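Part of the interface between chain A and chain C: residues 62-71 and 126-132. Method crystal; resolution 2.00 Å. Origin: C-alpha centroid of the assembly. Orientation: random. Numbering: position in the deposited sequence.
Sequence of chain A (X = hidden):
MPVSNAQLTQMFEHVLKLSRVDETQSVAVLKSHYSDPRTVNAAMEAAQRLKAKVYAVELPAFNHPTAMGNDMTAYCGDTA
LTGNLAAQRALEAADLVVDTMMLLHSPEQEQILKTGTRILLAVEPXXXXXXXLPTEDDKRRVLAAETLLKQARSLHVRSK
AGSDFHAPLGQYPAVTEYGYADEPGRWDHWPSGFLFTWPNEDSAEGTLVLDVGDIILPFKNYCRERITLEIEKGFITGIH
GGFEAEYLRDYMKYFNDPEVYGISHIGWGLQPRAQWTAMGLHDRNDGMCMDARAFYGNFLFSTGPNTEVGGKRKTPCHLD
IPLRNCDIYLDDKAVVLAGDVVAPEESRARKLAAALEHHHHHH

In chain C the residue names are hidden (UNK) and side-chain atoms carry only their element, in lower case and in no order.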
# COMPACT_ATOMS: atom_id res chain seq x y z
N PHE A 62 17.56 0.77 -14.50
CA PHE A 62 18.88 0.37 -15.04
C PHE A 62 19.91 0.54 -13.93
O PHE A 62 19.92 1.62 -13.35
CB PHE A 62 19.25 1.19 -16.27
CG PHE A 62 20.46 0.64 -16.97
CD1 PHE A 62 20.34 -0.44 -17.85
CD2 PHE A 62 21.74 1.13 -16.71
CE1 PHE A 62 21.46 -0.97 -18.47
CE2 PHE A 62 22.86 0.58 -17.33
CZ PHE A 62 22.71 -0.46 -18.22
N ASN A 63 20.72 -0.48 -13.64
CA ASN A 63 21.70 -0.34 -12.55
C ASN A 63 23.12 -0.24 -13.13
O ASN A 63 23.46 -0.98 -14.04
CB ASN A 63 21.63 -1.46 -11.53
CG ASN A 63 22.38 -1.10 -10.27
OD1 ASN A 63 22.09 -0.06 -9.63
ND2 ASN A 63 23.35 -1.93 -9.93
N HIS A 64 23.90 0.66 -12.56
CA HIS A 64 25.37 0.73 -12.72
C HIS A 64 26.02 0.06 -11.51
O HIS A 64 26.02 0.62 -10.42
CB HIS A 64 25.72 2.20 -12.93
CG HIS A 64 25.09 2.80 -14.14
ND1 HIS A 64 23.98 3.62 -14.07
CD2 HIS A 64 25.41 2.69 -15.45
CE1 HIS A 64 23.67 4.04 -15.27
NE2 HIS A 64 24.52 3.46 -16.14
N PRO A 65 26.52 -1.19 -11.64
CA PRO A 65 27.03 -1.92 -10.49
C PRO A 65 28.13 -1.18 -9.71
O PRO A 65 28.18 -1.33 -8.50
CB PRO A 65 27.62 -3.23 -11.04
CG PRO A 65 27.39 -3.21 -12.53
CD PRO A 65 26.59 -1.97 -12.88
N THR A 66 28.95 -0.36 -10.39
CA THR A 66 30.12 0.31 -9.77
C THR A 66 29.75 1.70 -9.23
O THR A 66 30.58 2.29 -8.49
CB THR A 66 31.29 0.35 -10.75
OG1 THR A 66 30.92 1.21 -11.82
CG2 THR A 66 31.65 -1.03 -11.26
N ALA A 67 28.55 2.21 -9.55
CA ALA A 67 28.14 3.56 -9.10
C ALA A 67 27.99 3.54 -7.58
O ALA A 67 27.50 2.54 -7.04
CB ALA A 67 26.85 3.99 -9.78
N MET A 68 28.38 4.63 -6.91
CA MET A 68 28.16 4.78 -5.45
C MET A 68 27.12 5.88 -5.18
O MET A 68 27.14 6.91 -5.87
CB MET A 68 29.48 5.08 -4.73
CG MET A 68 30.52 3.97 -4.91
SD MET A 68 32.01 4.30 -3.94
CE MET A 68 32.77 5.56 -4.95
N GLY A 69 26.27 5.65 -4.16
CA GLY A 69 25.22 6.57 -3.70
C GLY A 69 24.03 6.52 -4.62
O GLY A 69 24.11 5.83 -5.61
N ASN A 70 22.98 7.29 -4.35
CA ASN A 70 21.66 7.16 -5.03
C ASN A 70 21.51 8.29 -6.06
O ASN A 70 20.49 8.32 -6.75
CB ASN A 70 20.55 7.16 -3.98
CG ASN A 70 20.74 6.02 -3.00
OD1 ASN A 70 20.91 6.23 -1.79
ND2 ASN A 70 20.80 4.82 -3.54
N ASP A 71 22.50 9.17 -6.18
CA ASP A 71 22.40 10.36 -7.07
C ASP A 71 22.69 9.89 -8.50
O ASP A 71 23.82 9.50 -8.81
CB ASP A 71 23.29 11.52 -6.63
CG ASP A 71 23.01 12.80 -7.39
OD1 ASP A 71 22.81 12.73 -8.63
OD2 ASP A 71 22.97 13.86 -6.75
N UNK C 126 19.74 -2.57 -2.01
CA UNK C 126 19.97 -3.37 -3.21
C UNK C 126 21.15 -2.95 -4.11
O UNK C 126 21.81 -3.80 -4.63
c UNK C 126 18.65 -3.17 -3.96
c UNK C 126 18.32 -2.21 -1.83
c UNK C 126 17.66 -3.13 -2.83
N UNK C 127 21.39 -1.65 -4.24
CA UNK C 127 22.47 -1.10 -5.09
C UNK C 127 23.85 -1.44 -4.51
O UNK C 127 24.78 -1.68 -5.30
o UNK C 127 18.85 0.26 -6.22
c UNK C 127 19.80 0.56 -5.45
c UNK C 127 22.33 0.42 -5.23
c UNK C 127 21.14 0.81 -6.10
o UNK C 127 19.70 0.64 -4.14
N UNK C 128 23.94 -1.43 -3.19
CA UNK C 128 25.15 -1.81 -2.39
C UNK C 128 25.33 -3.33 -2.50
O UNK C 128 26.45 -3.76 -2.78
c UNK C 128 24.90 0.21 -0.84
c UNK C 128 26.31 -1.78 -0.13
c UNK C 128 25.08 -1.32 -0.93
N UNK C 129 24.28 -4.10 -2.33
CA UNK C 129 24.30 -5.56 -2.59
C UNK C 129 24.87 -5.86 -4.00
O UNK C 129 25.70 -6.82 -4.11
c UNK C 129 22.31 -6.00 -1.00
c UNK C 129 22.91 -6.15 -2.39
c UNK C 129 23.28 -6.51 0.05
c UNK C 129 20.99 -6.74 -0.90
N UNK C 130 24.47 -5.11 -5.03
CA UNK C 130 24.93 -5.33 -6.42
C UNK C 130 26.41 -4.93 -6.57
O UNK C 130 27.16 -5.64 -7.25
c UNK C 130 24.05 -4.54 -7.38
N UNK C 131 26.84 -3.81 -5.98
CA UNK C 131 28.23 -3.31 -6.16
C UNK C 131 29.22 -4.33 -5.58
O UNK C 131 30.37 -4.49 -6.16
n UNK C 131 30.71 0.09 -2.93
c UNK C 131 29.54 0.66 -3.18
c UNK C 131 29.74 0.16 -5.60
c UNK C 131 29.80 -1.36 -5.71
c UNK C 131 28.41 -1.94 -5.52
n UNK C 131 28.85 1.17 -2.17
n UNK C 131 29.05 0.68 -4.41
N UNK C 132 28.80 -5.04 -4.52
CA UNK C 132 29.67 -6.01 -3.82
C UNK C 132 29.03 -7.40 -3.87
O UNK C 132 29.02 -8.15 -2.85
s UNK C 132 31.20 -3.67 -0.77
c UNK C 132 29.91 -5.52 -2.40
c UNK C 132 30.84 -4.30 -2.39
c UNK C 132 29.75 -2.71 -0.32
O HOH W 1 25.23 -0.78 -7.81
O HOH W 2 26.33 1.18 -4.95
O HOH W 3 26.69 3.03 -2.96

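Position 126 of chain C carries three side-chain carbons that close a ring onto the backbone N, and none of them reaches the stretch of chain A. A ring through the backbone nitrogen identifies Pro126(C). With no N-H to offer, proline is well placed at the start of this helical segment, and its O accepts from the N of position 130 at 3.0 Å.

At position 127 there are three carbons in a row, the third carrying two oxygens, and the second carbon lies 3.8 Å from Asn63(A) OD1. This is a carboxylate at the end of a two-carbon arm, hence Glu127(C). OE2 is hydrogen-bonded elsewhere in the structure, so the acid has a partner outside this contact, while its aliphatic part packs against chain A.

Position 128 has one carbon bearing two more, the beta-branched pattern of Val128(C). Its CA-to-CB bond points away from chain A and the residue is buried, a setting that suits a compact hydrocarbon. Position 129 has four carbons forked at the second, which gives Leu129(C); it is buried and out of reach of this stretch of chain A, a setting that suits a hydrocarbon side chain.

A single carbon at position 130 points toward chain A and lies 3.7 Å from Asn63(A) ND2. One carbon means Ala130(C). The small methyl lets the helix come close to Asn63(A), whose CA-to-CB bond likewise points toward chain C.

Position 131 shows three carbons, a nitrogen, then a carbon carrying two further nitrogens. Its CB is 3.1 Å from Pro65(A) O, and the arm passes Thr66(A), Ala67(A) and Met68(A). A guanidinium on a long arm makes this Arg131(C). It has the largest covered area of the contact, 89 Å². Met68(A) CG packs over one face of the guanidinium, 3.6 Å from NE, and Ala67(A) O lies at its edge, near its plane. The methylene arm runs past the turn, with CD 3.7 Å from Thr66(A) O. A flat, charged group suits this place because it can pack against a side chain by its face while its nitrogens bind water; NH1 and NH2 also have hydrogen bonds elsewhere in the structure.

Position 132 has two carbons, a sulfur and a last carbon, unbranched, so it is Met132(C). It is the first residue to leave helical phi/psi, and its flexible, nonpolar chain is buried, turned away at CB from chain A.

The contact sets the type I turn from His64(A) to Ala67(A) against one side of the helix. No direct hydrogen bond joins the stretches; Pro65(A) O instead receives a CA-H...O contact from Arg131(C) CA at 3.1 Å. Water supplies the polar links. Water 2 accepts from Arg131(C) NE at 2.8 Å and donates to Ala67(A) O at 2.8 Å, and water 3 accepts from both Gly69(A) N at 2.9 Å and Arg131(C) NH2 at 3.0 Å. Near the turn, water 1 accepts from Asn63(A) ND2 at 3.1 Å and lies 2.7 Å from Glu127(C) O. Close packing around the arginine and these bridges together hold the two surfaces in register.

Chain C (126-132) PEVLARM
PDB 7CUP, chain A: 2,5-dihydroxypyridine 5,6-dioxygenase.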